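Local coordinates for protein 2-C-methyl-D-erythritol 4-phosphate cytidylyltransferase (Thermus thermophilus HB8, PDB 2PX7) that probably catalyses the transfer of a cytidylyl group from CTP to 2-C-methyl-D-erythritol 4-phosphate, a step of isoprenoid biosynthesis by the DXP pathway, at residues 172-177 and 202-207; 57-62 and 82-87. All blocks are in the same frame, centred on the assembly; numbering follows the deposited sequence.

Interaction 1 of 2, residues 172-177 and 202-207; sequences GFFTAL and LGYPVA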
loop_
_atom_site.group_PDB
_atom_site.type_symbol
_atom_site.label_atom_id
_atom_site.label_comp_id
_atom_site.label_asym_id
_atom_site.label_seq_id
_atom_site.Cartn_x
_atom_site.Cartn_y
_atom_site.Cartn_z
ATOM N N GLY A 172 5.116 -17.381 -8.991
ATOM C CA GLY A 172 5.509 -18.780 -9.152
ATOM C C GLY A 172 5.006 -19.348 -10.463
ATOM O O GLY A 172 3.897 -19.070 -10.868
ATOM N N PHE A 173 5.831 -20.140 -11.137
ATOM C CA PHE A 173 5.460 -20.671 -12.453
ATOM C C PHE A 173 6.094 -22.030 -12.648
ATOM O O PHE A 173 7.152 -22.300 -12.061
ATOM C CB PHE A 173 5.947 -19.728 -13.580
ATOM C CG PHE A 173 5.451 -18.304 -13.448
ATOM C CD1 PHE A 173 4.187 -17.950 -13.903
ATOM C CD2 PHE A 173 6.251 -17.331 -12.884
ATOM C CE1 PHE A 173 3.705 -16.629 -13.766
ATOM C CE2 PHE A 173 5.798 -16.015 -12.738
ATOM C CZ PHE A 173 4.507 -15.669 -13.174
ATOM N N PHE A 174 5.470 -22.876 -13.471
ATOM C CA PHE A 174 6.234 -23.955 -14.117
ATOM C C PHE A 174 7.344 -23.276 -14.931
ATOM O O PHE A 174 7.085 -22.347 -15.698
ATOM C CB PHE A 174 5.356 -24.810 -15.046
ATOM C CG PHE A 174 4.207 -25.520 -14.346
ATOM C CD1 PHE A 174 4.310 -25.920 -13.003
ATOM C CD2 PHE A 174 3.039 -25.827 -15.041
ATOM C CE1 PHE A 174 3.258 -26.591 -12.377
ATOM C CE2 PHE A 174 1.966 -26.485 -14.409
ATOM C CZ PHE A 174 2.088 -26.872 -13.087
ATOM N N THR A 175 8.584 -23.725 -14.754
ATOM C CA THR A 175 9.749 -23.162 -15.475
ATOM C C THR A 175 9.552 -23.190 -16.995
ATOM O O THR A 175 9.822 -22.201 -17.681
ATOM C CB THR A 175 11.023 -23.930 -15.090
ATOM O OG1 THR A 175 11.076 -24.029 -13.661
ATOM C CG2 THR A 175 12.281 -23.222 -15.604
ATOM N N ALA A 176 9.053 -24.309 -17.498
ATOM C CA ALA A 176 8.772 -24.487 -18.930
ATOM C C ALA A 176 7.745 -23.476 -19.462
ATOM O O ALA A 176 7.816 -23.031 -20.610
ATOM C CB ALA A 176 8.268 -25.890 -19.176
ATOM N N LEU A 177 6.774 -23.127 -18.625
ATOM C CA LEU A 177 5.760 -22.175 -19.033
ATOM C C LEU A 177 6.364 -20.769 -19.117
ATOM O O LEU A 177 6.129 -20.048 -20.080
ATOM C CB LEU A 177 4.569 -22.214 -18.066
ATOM C CG LEU A 177 3.494 -21.146 -18.261
ATOM C CD1 LEU A 177 2.755 -21.300 -19.627
ATOM C CD2 LEU A 177 2.526 -21.204 -17.098
ATOM N N LEU A 202 0.249 -15.471 -23.425
ATOM C CA LEU A 202 0.157 -16.801 -24.041
ATOM C C LEU A 202 -1.264 -17.349 -24.107
ATOM O O LEU A 202 -1.556 -18.239 -24.890
ATOM C CB LEU A 202 1.053 -17.801 -23.287
ATOM C CG LEU A 202 2.560 -17.822 -23.540
ATOM C CD1 LEU A 202 3.202 -18.870 -22.621
ATOM C CD2 LEU A 202 2.905 -18.152 -25.002
ATOM N N GLY A 203 -2.158 -16.823 -23.286
ATOM C CA GLY A 203 -3.475 -17.400 -23.162
ATOM C C GLY A 203 -3.532 -18.312 -21.946
ATOM O O GLY A 203 -4.502 -19.050 -21.782
ATOM N N TYR A 204 -2.496 -18.272 -21.106
ATOM C CA TYR A 204 -2.440 -19.134 -19.915
ATOM C C TYR A 204 -3.032 -18.425 -18.666
ATOM O O TYR A 204 -2.639 -17.297 -18.346
ATOM C CB TYR A 204 -1.010 -19.607 -19.624
ATOM C CG TYR A 204 -0.933 -20.817 -18.682
ATOM C CD1 TYR A 204 -0.808 -22.109 -19.189
ATOM C CD2 TYR A 204 -0.994 -20.660 -17.289
ATOM C CE1 TYR A 204 -0.747 -23.218 -18.351
ATOM C CE2 TYR A 204 -0.938 -21.771 -16.429
ATOM C CZ TYR A 204 -0.814 -23.042 -16.978
ATOM O OH TYR A 204 -0.747 -24.140 -16.180
ATOM N N PRO A 205 -3.950 -19.107 -17.947
ATOM C CA PRO A 205 -4.595 -18.524 -16.757
ATOM C C PRO A 205 -3.608 -18.333 -15.599
ATOM O O PRO A 205 -2.829 -19.225 -15.281
ATOM C CB PRO A 205 -5.665 -19.571 -16.389
ATOM C CG PRO A 205 -5.091 -20.884 -16.917
ATOM C CD PRO A 205 -4.422 -20.485 -18.216
ATOM N N VAL A 206 -3.627 -17.166 -14.984
ATOM C CA VAL A 206 -2.727 -16.923 -13.855
ATOM C C VAL A 206 -3.547 -16.805 -12.575
ATOM O O VAL A 206 -4.336 -15.892 -12.440
ATOM C CB VAL A 206 -1.846 -15.666 -14.070
ATOM C CG1 VAL A 206 -0.915 -15.436 -12.884
ATOM C CG2 VAL A 206 -1.053 -15.791 -15.395
ATOM N N ALA A 207 -3.337 -17.733 -11.652
ATOM C CA ALA A 207 -4.060 -17.756 -10.393
ATOM C C ALA A 207 -3.525 -16.715 -9.419
ATOM O O ALA A 207 -2.361 -16.314 -9.483
ATOM C CB ALA A 207 -4.005 -19.154 -9.767
#
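Leu177 sets one of its methyl groups squarely over the ring of Tyr204, a CH-pi contact in which CD2 of Leu177 stands 3.5 Å from the ring centroid of Tyr204 and only 12° off the ring normal. The opposite face of the same ring is covered nearer its rim by Pro205 CD, 3.4 Å above the plane, so the tyrosine lies between a leucine methyl and the proline that follows it. With CG of Leu177 anti to the backbone N (chi1 173°), both methyls reach the second segment.

The other methyl, CD1 of Leu177, lies 3.7 Å from Tyr204 CD1 and also meets the CD1 methyl of Leu202, at 3.9 Å. Here the first turn of helix 175-188, with Phe174 at its N-cap position where strand 165-174 ends, packs on the loop that follows helix 195-201 and leads into strand 207-210, outermost within this chain. Helix 195-201 is closed by a Schellman motif, with Gly203 at positive phi.

No hydrogen bond joins the two segments. The hydroxyl of Tyr204 bonds instead to the carbonyl oxygen of Ser134, and that OH also lies 4.0 Å from CE2 of Phe174, oblique to the phenyl ring, the two side chains crossing at about a right angle.

Interaction 2 of 2, residues 57-62 and 82-87; sequences WTLAAF and LGAVFL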
loop_
_atom_site.group_PDB
_atom_site.type_symbol
_atom_site.label_atom_id
_atom_site.label_comp_id
_atom_site.label_asym_id
_atom_site.label_seq_id
_atom_site.Cartn_x
_atom_site.Cartn_y
_atom_site.Cartn_z
ATOM N N TRP A 57 18.623 -10.008 2.875
ATOM C CA TRP A 57 17.219 -10.235 3.246
ATOM C C TRP A 57 16.522 -11.255 2.344
ATOM O O TRP A 57 15.928 -12.191 2.860
ATOM C CB TRP A 57 16.414 -8.925 3.295
ATOM C CG TRP A 57 16.703 -8.047 4.478
ATOM C CD1 TRP A 57 17.355 -6.841 4.462
ATOM C CD2 TRP A 57 16.332 -8.280 5.849
ATOM N NE1 TRP A 57 17.425 -6.322 5.728
ATOM C CE2 TRP A 57 16.801 -7.176 6.600
ATOM C CE3 TRP A 57 15.648 -9.309 6.512
ATOM C CZ2 TRP A 57 16.615 -7.070 7.992
ATOM C CZ3 TRP A 57 15.473 -9.215 7.907
ATOM C CH2 TRP A 57 15.948 -8.091 8.626
ATOM N N THR A 58 16.591 -11.114 1.011
ATOM C CA THR A 58 15.877 -12.104 0.170
ATOM C C THR A 58 16.510 -13.482 0.251
ATOM O O THR A 58 15.799 -14.468 0.250
ATOM C CB THR A 58 15.576 -11.705 -1.341
ATOM O OG1 THR A 58 16.626 -12.152 -2.211
ATOM C CG2 THR A 58 15.310 -10.254 -1.522
ATOM N N LEU A 59 17.835 -13.551 0.342
ATOM C CA LEU A 59 18.515 -14.848 0.463
ATOM C C LEU A 59 18.122 -15.625 1.716
ATOM O O LEU A 59 18.033 -16.854 1.678
ATOM C CB LEU A 59 20.040 -14.709 0.349
ATOM C CG LEU A 59 20.553 -14.283 -1.039
ATOM C CD1 LEU A 59 22.062 -14.323 -1.108
ATOM C CD2 LEU A 59 19.948 -15.134 -2.153
ATOM N N ALA A 60 17.875 -14.903 2.813
ATOM C CA ALA A 60 17.320 -15.495 4.033
ATOM C C ALA A 60 15.885 -15.995 3.843
ATOM O O ALA A 60 15.544 -17.085 4.295
ATOM C CB ALA A 60 17.404 -14.491 5.203
ATOM N N ALA A 61 15.048 -15.206 3.160
ATOM C CA ALA A 61 13.655 -15.595 2.880
ATOM C C ALA A 61 13.523 -16.865 2.029
ATOM O O ALA A 61 12.539 -17.614 2.157
ATOM C CB ALA A 61 12.898 -14.444 2.231
ATOM N N PHE A 62 14.516 -17.115 1.175
ATOM C CA PHE A 62 14.498 -18.285 0.308
ATOM C C PHE A 62 15.594 -19.315 0.652
ATOM O O PHE A 62 16.061 -20.050 -0.219
ATOM C CB PHE A 62 14.597 -17.835 -1.167
ATOM C CG PHE A 62 13.417 -17.024 -1.635
ATOM C CD1 PHE A 62 12.223 -17.642 -1.973
ATOM C CD2 PHE A 62 13.497 -15.643 -1.724
ATOM C CE1 PHE A 62 11.130 -16.889 -2.411
ATOM C CE2 PHE A 62 12.410 -14.894 -2.154
ATOM C CZ PHE A 62 11.223 -15.520 -2.496
ATOM N N LEU A 82 27.627 -16.534 0.119
ATOM C CA LEU A 82 26.174 -16.627 0.197
ATOM C C LEU A 82 25.735 -17.857 -0.580
ATOM O O LEU A 82 26.465 -18.342 -1.444
ATOM C CB LEU A 82 25.532 -15.362 -0.370
ATOM C CG LEU A 82 26.075 -14.023 0.137
ATOM C CD1 LEU A 82 25.529 -12.890 -0.716
ATOM C CD2 LEU A 82 25.747 -13.797 1.615
ATOM N N GLY A 83 24.558 -18.384 -0.273
ATOM C CA GLY A 83 24.087 -19.562 -0.990
ATOM C C GLY A 83 23.295 -19.143 -2.214
ATOM O O GLY A 83 22.045 -19.104 -2.163
ATOM N N ALA A 84 24.015 -18.801 -3.291
ATOM C CA ALA A 84 23.420 -18.328 -4.545
ATOM C C ALA A 84 24.430 -18.351 -5.700
ATOM O O ALA A 84 25.631 -18.224 -5.483
ATOM C CB ALA A 84 22.852 -16.915 -4.377
ATOM N N VAL A 85 23.925 -18.505 -6.923
ATOM C CA VAL A 85 24.737 -18.365 -8.140
ATOM C C VAL A 85 24.425 -17.016 -8.804
ATOM O O VAL A 85 23.267 -16.639 -8.916
ATOM C CB VAL A 85 24.533 -19.578 -9.094
ATOM C CG1 VAL A 85 25.155 -19.327 -10.473
ATOM C CG2 VAL A 85 25.114 -20.863 -8.456
ATOM N N PHE A 86 25.467 -16.284 -9.198
ATOM C CA PHE A 86 25.334 -14.920 -9.722
ATOM C C PHE A 86 25.649 -14.814 -11.214
ATOM O O PHE A 86 26.549 -15.489 -11.713
ATOM C CB PHE A 86 26.239 -13.961 -8.947
ATOM C CG PHE A 86 25.879 -13.829 -7.494
ATOM C CD1 PHE A 86 25.042 -12.803 -7.067
ATOM C CD2 PHE A 86 26.368 -14.737 -6.555
ATOM C CE1 PHE A 86 24.693 -12.681 -5.721
ATOM C CE2 PHE A 86 26.032 -14.625 -5.196
ATOM C CZ PHE A 86 25.187 -13.596 -4.781
ATOM N N LEU A 87 24.897 -13.970 -11.917
ATOM C CA LEU A 87 25.173 -13.642 -13.315
ATOM C C LEU A 87 24.953 -12.147 -13.505
ATOM O O LEU A 87 24.413 -11.479 -12.615
ATOM C CB LEU A 87 24.250 -14.393 -14.287
ATOM C CG LEU A 87 23.288 -15.554 -14.036
ATOM C CD1 LEU A 87 22.582 -15.897 -15.337
ATOM C CD2 LEU A 87 23.987 -16.806 -13.507
#
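Helix 54-61 runs past the loop that leads into strand 85-88, and the backbones come closest at Leu59 and Gly83, whose CA atoms are 7.4 Å apart, with no hydrogen bond between the two segments. Here a helix packs on a loop at one end of the sheet in the Rossmann-like alpha/beta fold of the nucleotidyltransferase: strand 85-88 is the outermost strand at that end of the chain's mixed sheet, hydrogen-bonded along strand 67-72, and the helix lies against the loop before it.

Leu59 carries the helix side of the contact, and its two methyls divide the work. With CG of Leu59 anti to the carbonyl carbon (chi1 -67°), the branch points at the loop, CD1 to Leu82 and CD2 further along. CD1 of Leu59 touches Leu82 at two points, CB at 3.7 Å and CD1 at 3.8 Å, the two side chains crossing at about a right angle. Between Leu82 and Ala84 the chain bends through an inverse gamma turn centred on Gly83, closed by a weak hydrogen bond from Ala84 N to Leu82 O, and this bend brings both flanking side chains round to the same leucine. Val68 of strand 67-72 also touches Leu59, while Leu82 also packs on Leu55, one helical turn before Leu59. On the far side of the bend, CD2 of Leu59 meets the CB methyl of Ala84 at 4.1 Å.

Overall arrangement
Along the chain the two contacts come in series: interaction 2 closes at residue 87, well before interaction 1 opens at residue 172. Their centres are 24 Å apart and their nearest atoms about 9 Å, yet both reach the same seven-stranded mixed sheet. Interaction 2 sits by strand 85-88; interaction 1 joins the start of helix 175-188, just after inner strand 165-174, to the loop before strand 207-210. Each therefore packs a helix against a loop entering a strand outermost within this chain. Beside interaction 1, Val206 makes backbone hydrogen bonds to the second subunit and packs on its Tyr155, whereas no other chain touches interaction 2. Both lie away from the predicted transition-state-stabilising and substrate-positioning residues.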